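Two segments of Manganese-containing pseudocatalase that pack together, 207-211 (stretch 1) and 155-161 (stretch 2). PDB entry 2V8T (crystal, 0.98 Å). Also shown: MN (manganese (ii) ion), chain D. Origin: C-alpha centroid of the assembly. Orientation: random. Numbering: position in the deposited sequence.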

ATOM      1  N   MET A 207      -1.194  -3.470  35.972  1.00  9.55           N
ATOM      2  CA  MET A 207      -2.215  -3.101  34.998  1.00 10.47           C
ATOM      3  C   MET A 207      -2.909  -4.308  34.403  1.00  9.79           C
ATOM      4  O   MET A 207      -3.964  -4.186  33.801  1.00 12.08           O
ATOM      5  CB  MET A 207      -1.499  -2.280  33.724  1.00 13.25           C
ATOM      6  CG  MET A 207      -2.434  -1.301  33.112  1.00 13.40           C
ATOM      7  SD  MET A 207      -1.605  -0.437  31.874  1.00 15.28           S
ATOM      8  CE  MET A 207      -0.730   0.733  32.865  1.00 16.94           C
ATOM      9  N   LEU A 208      -2.298  -5.489  34.506  1.00  9.05           N
ATOM     10  CA  LEU A 208      -2.824  -6.683  33.867  1.00  8.98           C
ATOM     11  C   LEU A 208      -3.984  -7.246  34.696  1.00  9.35           C
ATOM     12  O   LEU A 208      -3.973  -7.136  35.936  1.00 11.09           O
ATOM     13  CB  LEU A 208      -1.721  -7.730  33.712  1.00  9.31           C
ATOM     14  CG  LEU A 208      -0.546  -7.274  32.832  1.00  9.24           C
ATOM     15  CD1 LEU A 208       0.625  -8.258  32.900  1.00 10.79           C
ATOM     16  CD2 LEU A 208      -0.968  -7.059  31.370  1.00 10.71           C
ATOM     17  N   PRO A 209      -4.945  -7.922  34.072  1.00  9.02           N
ATOM     18  CA  PRO A 209      -5.032  -8.161  32.624  1.00  8.96           C
ATOM     19  C   PRO A 209      -5.660  -6.937  31.898  1.00  8.16           C
ATOM     20  O   PRO A 209      -6.442  -6.177  32.460  1.00  9.19           O
ATOM     21  CB  PRO A 209      -5.939  -9.378  32.541  1.00  9.32           C
ATOM     22  CG  PRO A 209      -6.898  -9.195  33.711  1.00 10.36           C
ATOM     23  CD  PRO A 209      -6.017  -8.629  34.800  1.00 10.19           C
ATOM     24  N   ILE A 210      -5.332  -6.868  30.619  1.00  8.43           N
ATOM     25  CA  ILE A 210      -5.958  -5.988  29.643  1.00  8.03           C
ATOM     26  C   ILE A 210      -6.415  -6.870  28.475  1.00  8.01           C
ATOM     27  O   ILE A 210      -5.607  -7.634  27.960  1.00  8.70           O
ATOM     28  CB  ILE A 210      -4.981  -4.927  29.125  1.00  8.30           C
ATOM     29  CG1 ILE A 210      -4.499  -4.032  30.261  1.00 10.21           C
ATOM     30  CG2 ILE A 210      -5.625  -4.110  28.016  1.00  9.86           C
ATOM     31  CD1 ILE A 210      -3.266  -3.192  29.888  1.00 11.76           C
ATOM     32  N   PRO A 211      -7.680  -6.749  28.016  1.00  7.95           N
ATOM     33  CA  PRO A 211      -8.797  -6.146  28.728  1.00  8.27           C
ATOM     34  C   PRO A 211      -8.992  -6.804  30.094  1.00  8.31           C
ATOM     35  O   PRO A 211      -8.337  -7.810  30.412  1.00  8.35           O
ATOM     36  CB  PRO A 211     -10.010  -6.475  27.821  1.00  8.93           C
ATOM     37  CG  PRO A 211      -9.381  -6.776  26.470  1.00  9.95           C
ATOM     38  CD  PRO A 211      -8.116  -7.481  26.818  1.00  8.77           C
TER
HETATM   39 MN    MN D1304       3.790 -12.935  22.343  1.00  7.11          MN
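Stretch 2 (155-161) EVAARTH

Packing of a helical segment, 155-161, against an irregular segment, 207-211, of the same chain of manganese-containing pseudocatalase. Stretch 2 is helical throughout and is cut from a longer helix that begins before Glu 155 and runs on past His 161; the backbone bonds Arg 159 N to Glu 155 O (2.9 Å), Thr 160 N to Val 156 O (3.0 Å) and His 161 N to Ala 157 O (3.0 Å) mark its turns. Stretch 1 is extended from Leu 208 to Pro 211, with psi between 130° and 172°, and carries two cis peptide bonds, one before Pro 209 and one before Pro 211. The two stretches advance in the same general sense: the CA of Ile 210 lies 5.9 Å from the CA of Val 156, and one residue further along stretch 1 the CA of Pro 211 lies 6.7 Å from the CA of Thr 160, about one helical turn later. Together they bury 312 Å², most of it through Val 156, Arg 159 and Ile 210, of which 64, 63 and 60 Å² are covered by the other stretch.

Val 156 points its CA-to-CB bond toward stretch 1 and supplies the apolar part of the contact. With chi1 at -65° (m), its CG1 reaches CD2 of Leu 208 at 3.8 Å, while its CB stands 4.0 Å from CB of Ile 210. Leu 208 has its CA-to-CB bond sideways, but the m,t side chain brings its end nearer to the helix. Ile 210, also m,t, is likewise set sideways; its CG2 and CD1 lie almost as near to Val 156 as its CB, at 4.2 Å from Val 156 CB and CG2 respectively.

Arg 159, three residues on from Val 156, also points toward stretch 1 and supplies the polar part. Its first three chi angles are all t, and this extended chain carries the guanidinium out to the backbone carbonyls. NH1 donates a hydrogen bond to O of Ile 210 at 3.0 Å, with an N-H...O angle of 160°; it also approaches O of Pro 211 at 3.0 Å, but there the angle of 128° makes the bond weak. Both oxygens lie at the edge of the guanidinium, near its plane, where its N-H groups can reach them. NH1 of Arg 159 also lies 3.6 Å from CD of Pro 211 and 3.8 Å from CB of Pro 209, so the two prolines add close carbon contacts around the bonded end. NE of Arg 159 is hydrogen-bonded elsewhere in the structure.

Thr 160 packs against the ring of Pro 211, its OG1 3.3 Å from CD. OG1 of Thr 160 donates back to O of Val 156 at 2.9 Å, so it is satisfied within the helix while it touches the ring. Ala 157 points away from stretch 1. Glu 155 makes no contact with it and instead binds the manganese through OE1 at 2.4 Å and OE2 at 2.2 Å.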

ATOM      1  N   GLU A 155       1.637  -6.942  23.135  1.00  6.72           N
ATOM      2  CA  GLU A 155       1.116  -8.176  23.632  1.00  6.74           C
ATOM      3  C   GLU A 155      -0.325  -8.082  24.072  1.00  6.59           C
ATOM      4  O   GLU A 155      -1.109  -9.009  23.844  1.00  7.35           O
ATOM      5  CB  GLU A 155       1.994  -8.764  24.768  1.00  7.05           C
ATOM      6  CG  GLU A 155       3.344  -9.258  24.279  1.00  7.09           C
ATOM      7  CD  GLU A 155       3.336 -10.566  23.501  1.00  6.91           C
ATOM      8  OE1 GLU A 155       2.451 -11.427  23.697  1.00  7.52           O
ATOM      9  OE2 GLU A 155       4.328 -10.834  22.749  1.00  7.49           O
ATOM     10  N   VAL A 156      -0.710  -6.995  24.760  1.00  6.65           N
ATOM     11  CA  VAL A 156      -2.105  -6.902  25.213  1.00  6.88           C
ATOM     12  C   VAL A 156      -3.058  -6.545  24.054  1.00  6.84           C
ATOM     13  O   VAL A 156      -4.218  -6.975  24.080  1.00  7.30           O
ATOM     14  CB  VAL A 156      -2.263  -6.023  26.453  1.00  7.25           C
ATOM     15  CG1 VAL A 156      -1.553  -6.663  27.640  1.00  9.14           C
ATOM     16  CG2 VAL A 156      -1.824  -4.583  26.253  1.00  7.62           C
ATOM     17  N   ALA A 157      -2.593  -5.803  23.056  1.00  6.73           N
ATOM     18  CA  ALA A 157      -3.402  -5.576  21.852  1.00  7.14           C
ATOM     19  C   ALA A 157      -3.606  -6.917  21.102  1.00  6.93           C
ATOM     20  O   ALA A 157      -4.717  -7.255  20.690  1.00  7.42           O
ATOM     21  CB  ALA A 157      -2.734  -4.542  20.962  1.00  7.83           C
ATOM     22  N   ALA A 158      -2.526  -7.682  20.964  1.00  6.76           N
ATOM     23  CA  ALA A 158      -2.619  -9.005  20.335  1.00  7.32           C
ATOM     24  C   ALA A 158      -3.572  -9.903  21.114  1.00  6.83           C
ATOM     25  O   ALA A 158      -4.359 -10.645  20.528  1.00  7.60           O
ATOM     26  CB  ALA A 158      -1.241  -9.638  20.235  1.00  8.01           C
ATOM     27  N   ARG A 159      -3.507  -9.855  22.442  1.00  7.12           N
ATOM     28  CA  ARG A 159      -4.418 -10.633  23.277  1.00  7.43           C
ATOM     29  C   ARG A 159      -5.867 -10.263  22.999  1.00  7.07           C
ATOM     30  O   ARG A 159      -6.751 -11.113  22.913  1.00  7.55           O
ATOM     31  CB  ARG A 159      -4.113 -10.409  24.754  1.00  7.92           C
ATOM     32  CG  ARG A 159      -4.941 -11.292  25.667  1.00  8.54           C
ATOM     33  CD  ARG A 159      -5.023 -10.768  27.042  1.00  8.65           C
ATOM     34  NE  ARG A 159      -5.697 -11.709  27.936  1.00  9.37           N
ATOM     35  CZ  ARG A 159      -6.618 -11.378  28.821  1.00  8.76           C
ATOM     36  NH1 ARG A 159      -6.997 -10.129  28.990  1.00  8.91           N
ATOM     37  NH2 ARG A 159      -7.224 -12.322  29.528  1.00 11.23           N
ATOM     38  N   THR A 160      -6.128  -8.953  22.886  1.00  7.33           N
ATOM     39  CA  THR A 160      -7.467  -8.464  22.633  1.00  7.33           C
ATOM     40  C   THR A 160      -8.003  -9.038  21.305  1.00  7.14           C
ATOM     41  O   THR A 160      -9.151  -9.477  21.211  1.00  7.64           O
ATOM     42  CB  THR A 160      -7.468  -6.905  22.630  1.00  7.46           C
ATOM     43  OG1 THR A 160      -7.022  -6.464  23.899  1.00  8.00           O
ATOM     44  CG2 THR A 160      -8.836  -6.381  22.404  1.00  8.92           C
ATOM     45  N   HIS A 161      -7.158  -9.030  20.259  1.00  7.16           N
ATOM     46  CA  HIS A 161      -7.558  -9.615  18.988  1.00  7.40           C
ATOM     47  C   HIS A 161      -7.827 -11.113  19.124  1.00  6.89           C
ATOM     48  O   HIS A 161      -8.785 -11.637  18.552  1.00  7.47           O
ATOM     49  CB  HIS A 161      -6.548  -9.341  17.885  1.00  7.58           C
ATOM     50  CG  HIS A 161      -6.540  -7.924  17.417  1.00  8.08           C
ATOM     51  ND1 HIS A 161      -6.966  -6.808  18.093  1.00 11.23           N
ATOM     52  CD2 HIS A 161      -6.138  -7.553  16.193  1.00  8.10           C
ATOM     53  CE1 HIS A 161      -6.773  -5.755  17.230  1.00  8.19           C
ATOM     54  NE2 HIS A 161      -6.320  -6.240  16.089  1.00 11.96           N
TER
HETATM   55  O   HOH W   1       2.938 -13.105  20.344  0.25  7.17           O